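UDP-N-acetylmuramate--L-alanine ligase (Thermotoga maritima, PDB 1J6U) catalyses the ATP-dependent joining of L-alanine to UDP-N-acetylmuramate, a step in building bacterial cell-wall peptidoglycan. Local coordinates at residues R307-D319 / N323-D335. Numbering follows the deposited sequence.
Sequences RGVHRRFSIAFHD and NIYVIDDYAHTPD
With CG of H318 trans to its backbone N (chi1 174°) and CG of Y325 turned back beside its own N (chi1 -63°), the two side chains of this non-hydrogen-bonded pair lie alongside each other in an offset stack, ring centroids 3.8 Å apart and planes 9° from parallel. H318 CD2 sits over the middle of the phenol ring, and one water bridges H318 NE2, Y325 OH and N323 OD1. The hydroxyl of Y325 is also hydrogen-bonded to R252, so an alanine here would probably leave the H318 imidazole without its stacking partner and R252 without its phenolic one. On the same face, I315 CD1 presses tightly on I327 CG1 (3.4 Å), while I327 CG2 stands over the centre of the F313 ring in a CH-pi contact. Nearer the turn of 309-312, D329 OD2 takes the F313 N-H on its anti lone pair (2.7 Å), and its OD1 closes an Asx turn with A331 N. V326 O accepts from both A316 N (2.7 Å) and F317 N (3.2 Å), the signature of a classic bulge. Strands 314-319 and 324-329 thus form a bulged antiparallel hairpin at the border of the mixed sheet in the C-terminal domain of Mur ligases.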
loop_
_atom_site.group_PDB
_atom_site.type_symbol
_atom_site.label_atom_id
_atom_site.label_comp_id
_atom_site.label_asym_id
_atom_site.label_seq_id
_atom_site.Cartn_x
_atom_site.Cartn_y
_atom_site.Cartn_z
ATOM N N ARG A 307 -7.007 1.221 -11.669
ATOM C CA ARG A 307 -5.909 2.128 -11.957
ATOM C C ARG A 307 -4.691 2.098 -11.054
ATOM O O ARG A 307 -3.678 2.730 -11.346
ATOM C CB ARG A 307 -6.449 3.548 -12.179
ATOM C CG ARG A 307 -7.194 3.617 -13.535
ATOM C CD ARG A 307 -7.810 4.969 -13.894
ATOM N N GLY A 308 -4.760 1.300 -10.002
ATOM C CA GLY A 308 -3.607 1.146 -9.131
ATOM C C GLY A 308 -3.637 2.069 -7.943
ATOM O O GLY A 308 -4.504 2.953 -7.814
ATOM N N VAL A 309 -2.675 1.864 -7.068
ATOM C CA VAL A 309 -2.560 2.662 -5.858
ATOM C C VAL A 309 -1.333 3.506 -5.983
ATOM O O VAL A 309 -0.314 2.999 -6.460
ATOM C CB VAL A 309 -2.334 1.780 -4.660
ATOM C CG1 VAL A 309 -2.121 2.654 -3.369
ATOM C CG2 VAL A 309 -3.484 0.833 -4.544
ATOM N N HIS A 310 -1.401 4.771 -5.543
ATOM C CA HIS A 310 -0.201 5.634 -5.609
ATOM C C HIS A 310 0.993 5.008 -4.925
ATOM O O HIS A 310 0.888 4.376 -3.862
ATOM C CB HIS A 310 -0.484 7.041 -5.066
ATOM C CG HIS A 310 -1.480 7.796 -5.909
ATOM N ND1 HIS A 310 -1.847 9.105 -5.664
ATOM C CD2 HIS A 310 -2.192 7.405 -6.998
ATOM C CE1 HIS A 310 -2.743 9.484 -6.561
ATOM N NE2 HIS A 310 -2.970 8.472 -7.382
ATOM N N ARG A 311 2.113 5.106 -5.620
ATOM C CA ARG A 311 3.408 4.592 -5.217
ATOM C C ARG A 311 3.561 3.115 -5.448
ATOM O O ARG A 311 4.547 2.508 -4.994
ATOM C CB ARG A 311 3.746 4.916 -3.763
ATOM C CG ARG A 311 3.800 6.421 -3.445
ATOM C CD ARG A 311 5.147 6.706 -2.837
ATOM N NE ARG A 311 5.013 7.459 -1.615
ATOM C CZ ARG A 311 5.987 7.628 -0.733
ATOM N NH1 ARG A 311 7.206 7.105 -0.919
ATOM N NH2 ARG A 311 5.717 8.303 0.367
ATOM N N ARG A 312 2.593 2.499 -6.105
ATOM C CA ARG A 312 2.805 1.076 -6.457
ATOM C C ARG A 312 2.887 1.201 -7.983
ATOM O O ARG A 312 1.878 1.176 -8.675
ATOM C CB ARG A 312 1.643 0.179 -6.022
ATOM C CG ARG A 312 0.979 0.630 -4.767
ATOM C CD ARG A 312 1.692 0.172 -3.515
ATOM N NE ARG A 312 1.359 1.128 -2.468
ATOM C CZ ARG A 312 1.343 0.850 -1.176
ATOM N NH1 ARG A 312 1.650 -0.369 -0.756
ATOM N NH2 ARG A 312 1.002 1.795 -0.315
ATOM N N PHE A 313 4.112 1.421 -8.460
ATOM C CA PHE A 313 4.420 1.665 -9.854
ATOM C C PHE A 313 3.389 2.625 -10.456
ATOM O O PHE A 313 2.823 2.328 -11.518
ATOM C CB PHE A 313 4.435 0.363 -10.655
ATOM C CG PHE A 313 5.244 0.441 -11.958
ATOM C CD1 PHE A 313 6.572 0.002 -12.009
ATOM C CD2 PHE A 313 4.669 0.923 -13.138
ATOM C CE1 PHE A 313 7.308 0.042 -13.215
ATOM C CE2 PHE A 313 5.405 0.959 -14.342
ATOM C CZ PHE A 313 6.721 0.516 -14.367
ATOM N N SER A 314 3.131 3.760 -9.789
ATOM C CA SER A 314 2.179 4.738 -10.322
ATOM C C SER A 314 2.846 5.765 -11.248
ATOM O O SER A 314 3.957 6.246 -10.979
ATOM C CB SER A 314 1.428 5.460 -9.195
ATOM O OG SER A 314 2.276 5.838 -8.163
ATOM N N ILE A 315 2.174 6.076 -12.353
ATOM C CA ILE A 315 2.718 7.017 -13.313
ATOM C C ILE A 315 2.316 8.365 -12.801
ATOM O O ILE A 315 1.137 8.706 -12.782
ATOM C CB ILE A 315 2.116 6.882 -14.717
ATOM C CG1 ILE A 315 2.371 5.479 -15.293
ATOM C CG2 ILE A 315 2.675 7.980 -15.621
ATOM C CD1 ILE A 315 3.680 5.273 -15.868
ATOM N N ALA A 316 3.312 9.136 -12.389
ATOM C CA ALA A 316 3.076 10.475 -11.866
ATOM C C ALA A 316 2.978 11.453 -13.021
ATOM O O ALA A 316 2.239 12.420 -12.963
ATOM C CB ALA A 316 4.221 10.858 -10.934
ATOM N N PHE A 317 3.715 11.175 -14.089
ATOM C CA PHE A 317 3.713 12.075 -15.215
ATOM C C PHE A 317 4.165 11.396 -16.508
ATOM O O PHE A 317 5.091 10.578 -16.535
ATOM C CB PHE A 317 4.647 13.254 -14.925
ATOM C CG PHE A 317 4.817 14.169 -16.082
ATOM C CD1 PHE A 317 3.837 15.118 -16.389
ATOM C CD2 PHE A 317 5.916 14.053 -16.910
ATOM C CE1 PHE A 317 3.960 15.934 -17.516
ATOM C CE2 PHE A 317 6.048 14.874 -18.043
ATOM C CZ PHE A 317 5.079 15.804 -18.346
ATOM N N HIS A 318 3.512 11.755 -17.597
ATOM C CA HIS A 318 3.902 11.188 -18.865
ATOM C C HIS A 318 3.872 12.238 -19.944
ATOM O O HIS A 318 2.871 12.924 -20.089
ATOM C CB HIS A 318 2.964 10.057 -19.278
ATOM C CG HIS A 318 3.244 9.534 -20.652
ATOM N ND1 HIS A 318 2.253 9.091 -21.495
ATOM C CD2 HIS A 318 4.404 9.415 -21.339
ATOM C CE1 HIS A 318 2.789 8.724 -22.643
ATOM N NE2 HIS A 318 4.092 8.913 -22.576
ATOM N N ASP A 319 4.975 12.388 -20.679
ATOM C CA ASP A 319 4.984 13.333 -21.796
ATOM C C ASP A 319 5.050 12.487 -23.064
ATOM O O ASP A 319 6.083 11.942 -23.430
ATOM C CB ASP A 319 6.169 14.285 -21.762
ATOM C CG ASP A 319 6.094 15.326 -22.870
ATOM O OD1 ASP A 319 6.894 16.281 -22.830
ATOM O OD2 ASP A 319 5.226 15.185 -23.774
ATOM N N ASN A 323 8.088 11.056 -24.972
ATOM C CA ASN A 323 8.194 9.689 -24.505
ATOM C C ASN A 323 8.959 9.675 -23.159
ATOM O O ASN A 323 9.933 8.922 -22.956
ATOM C CB ASN A 323 8.872 8.765 -25.532
ATOM C CG ASN A 323 8.754 7.312 -25.120
ATOM O OD1 ASN A 323 7.824 6.936 -24.384
ATOM N ND2 ASN A 323 9.676 6.487 -25.578
ATOM N N ILE A 324 8.513 10.534 -22.246
ATOM C CA ILE A 324 9.124 10.618 -20.926
ATOM C C ILE A 324 8.131 10.291 -19.813
ATOM O O ILE A 324 7.010 10.806 -19.779
ATOM C CB ILE A 324 9.731 12.022 -20.681
ATOM C CG1 ILE A 324 11.080 12.090 -21.368
ATOM C CG2 ILE A 324 9.951 12.274 -19.179
ATOM C CD1 ILE A 324 11.569 13.501 -21.526
ATOM N N TYR A 325 8.555 9.436 -18.897
ATOM C CA TYR A 325 7.696 9.059 -17.775
ATOM C C TYR A 325 8.352 9.288 -16.423
ATOM O O TYR A 325 9.556 9.073 -16.242
ATOM C CB TYR A 325 7.340 7.550 -17.836
ATOM C CG TYR A 325 6.534 7.110 -19.046
ATOM C CD1 TYR A 325 7.153 6.947 -20.272
ATOM C CD2 TYR A 325 5.152 6.824 -18.950
ATOM C CE1 TYR A 325 6.453 6.508 -21.378
ATOM C CE2 TYR A 325 4.420 6.371 -20.070
ATOM C CZ TYR A 325 5.098 6.213 -21.273
ATOM O OH TYR A 325 4.504 5.696 -22.377
ATOM N N VAL A 326 7.555 9.698 -15.459
ATOM C CA VAL A 326 8.048 9.819 -14.093
ATOM C C VAL A 326 7.132 8.844 -13.344
ATOM O O VAL A 326 5.896 8.991 -13.297
ATOM C CB VAL A 326 7.895 11.266 -13.525
ATOM C CG1 VAL A 326 8.314 11.274 -12.064
ATOM C CG2 VAL A 326 8.778 12.262 -14.328
ATOM N N ILE A 327 7.746 7.842 -12.754
ATOM C CA ILE A 327 7.003 6.813 -12.036
ATOM C C ILE A 327 7.429 6.735 -10.559
ATOM O O ILE A 327 8.625 6.828 -10.239
ATOM C CB ILE A 327 7.230 5.423 -12.742
ATOM C CG1 ILE A 327 6.618 5.461 -14.144
ATOM C CG2 ILE A 327 6.542 4.283 -11.967
ATOM C CD1 ILE A 327 6.755 4.138 -14.919
ATOM N N ASP A 328 6.440 6.572 -9.675
ATOM C CA ASP A 328 6.657 6.434 -8.226
ATOM C C ASP A 328 6.486 5.014 -7.702
ATOM O O ASP A 328 5.510 4.334 -8.009
ATOM C CB ASP A 328 5.683 7.318 -7.458
ATOM C CG ASP A 328 5.920 8.780 -7.706
ATOM O OD1 ASP A 328 7.072 9.192 -7.523
ATOM O OD2 ASP A 328 4.980 9.518 -8.070
ATOM N N ASP A 329 7.431 4.563 -6.903
ATOM C CA ASP A 329 7.312 3.250 -6.322
ATOM C C ASP A 329 7.956 3.180 -4.952
ATOM O O ASP A 329 9.082 3.610 -4.769
ATOM C CB ASP A 329 7.915 2.169 -7.203
ATOM C CG ASP A 329 7.431 0.787 -6.804
ATOM O OD1 ASP A 329 8.134 0.081 -6.036
ATOM O OD2 ASP A 329 6.311 0.427 -7.239
ATOM N N TYR A 330 7.199 2.608 -4.020
ATOM C CA TYR A 330 7.534 2.416 -2.617
ATOM C C TYR A 330 8.686 1.483 -2.355
ATOM O O TYR A 330 9.174 1.437 -1.248
ATOM C CB TYR A 330 6.323 1.811 -1.910
ATOM C CG TYR A 330 5.880 2.529 -0.696
ATOM C CD1 TYR A 330 5.999 3.917 -0.611
ATOM C CD2 TYR A 330 5.244 1.850 0.342
ATOM C CE1 TYR A 330 5.484 4.626 0.479
ATOM C CE2 TYR A 330 4.716 2.555 1.448
ATOM C CZ TYR A 330 4.842 3.948 1.499
ATOM O OH TYR A 330 4.301 4.677 2.536
ATOM N N ALA A 331 9.119 0.715 -3.342
ATOM C CA ALA A 331 10.171 -0.260 -3.078
ATOM C C ALA A 331 11.322 0.227 -2.190
ATOM O O ALA A 331 11.827 1.344 -2.369
ATOM C CB ALA A 331 10.722 -0.802 -4.398
ATOM N N HIS A 332 11.741 -0.621 -1.246
ATOM C CA HIS A 332 12.839 -0.296 -0.338
ATOM C C HIS A 332 13.715 -1.496 -0.073
ATOM O O HIS A 332 14.773 -1.410 0.511
ATOM C CB HIS A 332 12.308 0.238 0.975
ATOM C CG HIS A 332 11.352 -0.676 1.650
ATOM N ND1 HIS A 332 9.993 -0.629 1.419
ATOM C CD2 HIS A 332 11.560 -1.690 2.523
ATOM C CE1 HIS A 332 9.405 -1.580 2.122
ATOM N NE2 HIS A 332 10.332 -2.238 2.799
ATOM N N THR A 333 13.272 -2.616 -0.573
ATOM C CA THR A 333 13.948 -3.880 -0.412
ATOM C C THR A 333 14.632 -4.287 -1.691
ATOM O O THR A 333 14.188 -3.952 -2.770
ATOM C CB THR A 333 12.889 -4.931 -0.044
ATOM O OG1 THR A 333 12.646 -4.852 1.357
ATOM C CG2 THR A 333 13.282 -6.299 -0.462
ATOM N N PRO A 334 15.715 -5.041 -1.591
ATOM C CA PRO A 334 16.388 -5.451 -2.818
ATOM C C PRO A 334 15.464 -6.219 -3.751
ATOM O O PRO A 334 15.515 -6.035 -4.974
ATOM C CB PRO A 334 17.546 -6.312 -2.304
ATOM C CG PRO A 334 17.943 -5.568 -1.124
ATOM C CD PRO A 334 16.586 -5.256 -0.436
ATOM N N ASP A 335 14.612 -7.070 -3.183
ATOM C CA ASP A 335 13.723 -7.861 -4.018
ATOM C C ASP A 335 12.638 -7.014 -4.630
ATOM O O ASP A 335 12.278 -7.203 -5.792
ATOM C CB ASP A 335 13.110 -9.014 -3.226
ATOM C CG ASP A 335 14.083 -10.160 -3.024
ATOM O OD1 ASP A 335 14.870 -10.455 -3.957
ATOM O OD2 ASP A 335 14.057 -10.779 -1.939
HETATM O O HOH W 1 2.332 8.537 -8.972
HETATM O O HOH W 2 5.457 7.879 -24.584
#